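Thiamine pyrophosphokinase (Saccharomyces cerevisiae, PDB 1IG0) catalyses the transfer of pyrophosphate from ATP to thiamine, making thiamine diphosphate and AMP as the only yeast enzyme able to do so. Local coordinates at residues 42-47 with 66-71. Residues are numbered along the deposited sequence; the frame is centred on the assembly and turned at random.
Sequences LILNQK and VCADGA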
ATOM      1  N   LEU B  42      17.372  -7.517   0.549  1.00 18.74           N
ATOM      2  CA  LEU B  42      17.349  -6.206  -0.081  1.00 18.37           C
ATOM      3  C   LEU B  42      16.758  -5.154   0.838  1.00 19.28           C
ATOM      4  O   LEU B  42      15.633  -5.293   1.315  1.00 19.14           O
ATOM      5  CB  LEU B  42      16.538  -6.267  -1.376  1.00 18.17           C
ATOM      6  CG  LEU B  42      16.276  -4.951  -2.111  1.00 18.65           C
ATOM      7  CD1 LEU B  42      17.596  -4.303  -2.505  1.00 18.05           C
ATOM      8  CD2 LEU B  42      15.421  -5.227  -3.342  1.00 18.31           C
ATOM      9  N   ILE B  43      17.526  -4.098   1.083  1.00 18.57           N
ATOM     10  CA  ILE B  43      17.073  -3.013   1.940  1.00 20.18           C
ATOM     11  C   ILE B  43      16.751  -1.799   1.084  1.00 19.94           C
ATOM     12  O   ILE B  43      17.626  -1.257   0.409  1.00 20.29           O
ATOM     13  CB  ILE B  43      18.151  -2.616   2.970  1.00 19.95           C
ATOM     14  CG1 ILE B  43      18.560  -3.843   3.787  1.00 20.67           C
ATOM     15  CG2 ILE B  43      17.611  -1.529   3.901  1.00 20.46           C
ATOM     16  CD1 ILE B  43      19.671  -3.575   4.789  1.00 21.63           C
ATOM     17  N   LEU B  44      15.491  -1.381   1.110  1.00 19.64           N
ATOM     18  CA  LEU B  44      15.055  -0.228   0.336  1.00 19.80           C
ATOM     19  C   LEU B  44      15.100   1.038   1.190  1.00 21.08           C
ATOM     20  O   LEU B  44      15.230   0.965   2.414  1.00 20.08           O
ATOM     21  CB  LEU B  44      13.653  -0.480  -0.221  1.00 19.55           C
ATOM     22  CG  LEU B  44      13.635  -1.690  -1.165  1.00 20.75           C
ATOM     23  CD1 LEU B  44      12.214  -2.039  -1.554  1.00 21.44           C
ATOM     24  CD2 LEU B  44      14.480  -1.382  -2.394  1.00 21.21           C
ATOM     25  N   ASN B  45      14.996   2.194   0.543  1.00 22.39           N
ATOM     26  CA  ASN B  45      15.077   3.469   1.248  1.00 24.40           C
ATOM     27  C   ASN B  45      13.867   3.874   2.085  1.00 25.89           C
ATOM     28  O   ASN B  45      13.031   4.673   1.660  1.00 26.68           O
ATOM     29  CB  ASN B  45      15.423   4.588   0.259  1.00 25.31           C
ATOM     30  CG  ASN B  45      15.688   5.911   0.950  1.00 26.43           C
ATOM     31  OD1 ASN B  45      16.177   5.946   2.079  1.00 26.08           O
ATOM     32  ND2 ASN B  45      15.381   7.009   0.269  1.00 27.58           N
ATOM     33  N   GLN B  46      13.797   3.312   3.286  1.00 26.34           N
ATOM     34  CA  GLN B  46      12.739   3.605   4.245  1.00 27.68           C
ATOM     35  C   GLN B  46      13.319   3.295   5.619  1.00 28.22           C
ATOM     36  O   GLN B  46      14.171   2.417   5.752  1.00 26.95           O
ATOM     37  CB  GLN B  46      11.498   2.738   3.991  1.00 28.14           C
ATOM     38  CG  GLN B  46      10.371   2.972   4.994  1.00 30.60           C
ATOM     39  CD  GLN B  46       9.091   2.232   4.642  1.00 31.57           C
ATOM     40  OE1 GLN B  46       8.139   2.218   5.422  1.00 33.00           O
ATOM     41  NE2 GLN B  46       9.061   1.617   3.464  1.00 31.20           N
ATOM     42  N   LYS B  47      12.874   4.024   6.635  1.00 29.25           N
ATOM     43  CA  LYS B  47      13.371   3.802   7.983  1.00 30.85           C
ATOM     44  C   LYS B  47      13.182   2.345   8.387  1.00 31.24           C
ATOM     45  O   LYS B  47      12.097   1.785   8.232  1.00 31.26           O
ATOM     46  CB  LYS B  47      12.642   4.714   8.973  1.00 32.17           C
ATOM     47  CG  LYS B  47      13.154   4.619  10.405  1.00 34.35           C
ATOM     48  CD  LYS B  47      12.371   5.542  11.330  1.00 36.29           C
ATOM     49  CE  LYS B  47      12.884   5.469  12.761  1.00 36.88           C
ATOM     50  NZ  LYS B  47      14.302   5.909  12.867  1.00 38.69           N
ATOM     51  N   VAL B  66      22.010  -6.061  -0.240  1.00 17.93           N
ATOM     52  CA  VAL B  66      22.063  -4.898  -1.113  1.00 18.80           C
ATOM     53  C   VAL B  66      21.264  -3.726  -0.558  1.00 19.57           C
ATOM     54  O   VAL B  66      20.153  -3.898  -0.056  1.00 19.89           O
ATOM     55  CB  VAL B  66      21.521  -5.244  -2.522  1.00 18.02           C
ATOM     56  CG1 VAL B  66      21.495  -4.001  -3.400  1.00 18.81           C
ATOM     57  CG2 VAL B  66      22.385  -6.325  -3.162  1.00 17.76           C
ATOM     58  N   CYS B  67      21.848  -2.535  -0.651  1.00 20.59           N
ATOM     59  CA  CYS B  67      21.201  -1.314  -0.193  1.00 21.48           C
ATOM     60  C   CYS B  67      20.844  -0.458  -1.399  1.00 22.16           C
ATOM     61  O   CYS B  67      21.693  -0.187  -2.249  1.00 22.28           O
ATOM     62  CB  CYS B  67      22.129  -0.519   0.729  1.00 22.31           C
ATOM     63  SG  CYS B  67      22.218  -1.126   2.422  1.00 22.43           S
ATOM     64  N   ALA B  68      19.584  -0.044  -1.475  1.00 22.18           N
ATOM     65  CA  ALA B  68      19.131   0.793  -2.576  1.00 23.92           C
ATOM     66  C   ALA B  68      19.338   2.267  -2.240  1.00 25.18           C
ATOM     67  O   ALA B  68      18.561   2.862  -1.491  1.00 26.34           O
ATOM     68  CB  ALA B  68      17.660   0.524  -2.874  1.00 23.13           C
ATOM     69  N   ASP B  69      20.402   2.840  -2.794  1.00 26.18           N
ATOM     70  CA  ASP B  69      20.743   4.245  -2.596  1.00 27.88           C
ATOM     71  C   ASP B  69      20.613   4.717  -1.148  1.00 27.68           C
ATOM     72  O   ASP B  69      21.437   4.373  -0.304  1.00 28.19           O
ATOM     73  CB  ASP B  69      19.873   5.118  -3.507  1.00 30.60           C
ATOM     74  CG  ASP B  69      20.379   6.544  -3.608  1.00 32.29           C
ATOM     75  OD1 ASP B  69      21.470   6.829  -3.070  1.00 35.18           O
ATOM     76  OD2 ASP B  69      19.688   7.379  -4.228  1.00 34.30           O
ATOM     77  N   GLY B  70      19.578   5.505  -0.871  1.00 27.61           N
ATOM     78  CA  GLY B  70      19.366   6.025   0.470  1.00 27.13           C
ATOM     79  C   GLY B  70      19.277   4.980   1.568  1.00 26.93           C
ATOM     80  O   GLY B  70      19.450   5.295   2.748  1.00 26.58           O
ATOM     81  N   ALA B  71      19.004   3.736   1.189  1.00 26.36           N
ATOM     82  CA  ALA B  71      18.898   2.650   2.156  1.00 25.56           C
ATOM     83  C   ALA B  71      20.175   2.531   2.982  1.00 25.66           C
ATOM     84  O   ALA B  71      20.154   2.011   4.099  1.00 25.64           O
ATOM     85  CB  ALA B  71      18.621   1.342   1.437  1.00 25.86           C
TER
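I43 is gripped between V66 and A68 in parallel beta pairing: its N-H reaches V66 O at 2.9 Å in an almost straight bond, and its carbonyl takes the N-H of A68, with N to O 3.0 Å. Its branched side chain, suited to a strand, lies on the same face of the sheet as C67. CD1 approaches C67 SG loosely, while CG2, anti to the backbone N, lies 3.9 Å from A71 CB. A71 turns its methyl toward the end of the first strand, where A71 CB presses to 3.0 Å from I43 O; a small side chain suits so tight a place.

On the other face L42 and V66 meet, their side chains slanting across each other. With CG anti to the backbone N (chi1 174°), L42 swings CD1 toward its neighbour, 4.0 Å from V66 CG1. Further along, L44 CD2 rests against A68 CB at 3.7 Å, the short methyl of A68 letting the leucine branch come close.

Beyond the paired strands, A68 to A71 form a type II' turn, closed by A71 N bonding to A68 O. N45, at the centre of an inverse gamma turn, extends its amide over the backbone of G70, with N45 CG 3.7 Å from G70 CA. A beta carbon on G70 would collide with this amide, so glycine fits here. N45 OD1 accepts a hydrogen bond from R74 NE, which satisfies it.

The segments belong to a beta-alpha-beta unit, strand 38-43, helix 52-61 and strand 64-68, with strands 184-189 and 93-96 flanking the pair in the sheet. Helix 126-139 covers L42, L44 and A68, while L75 of helix 71-78 packs on I43 and C67.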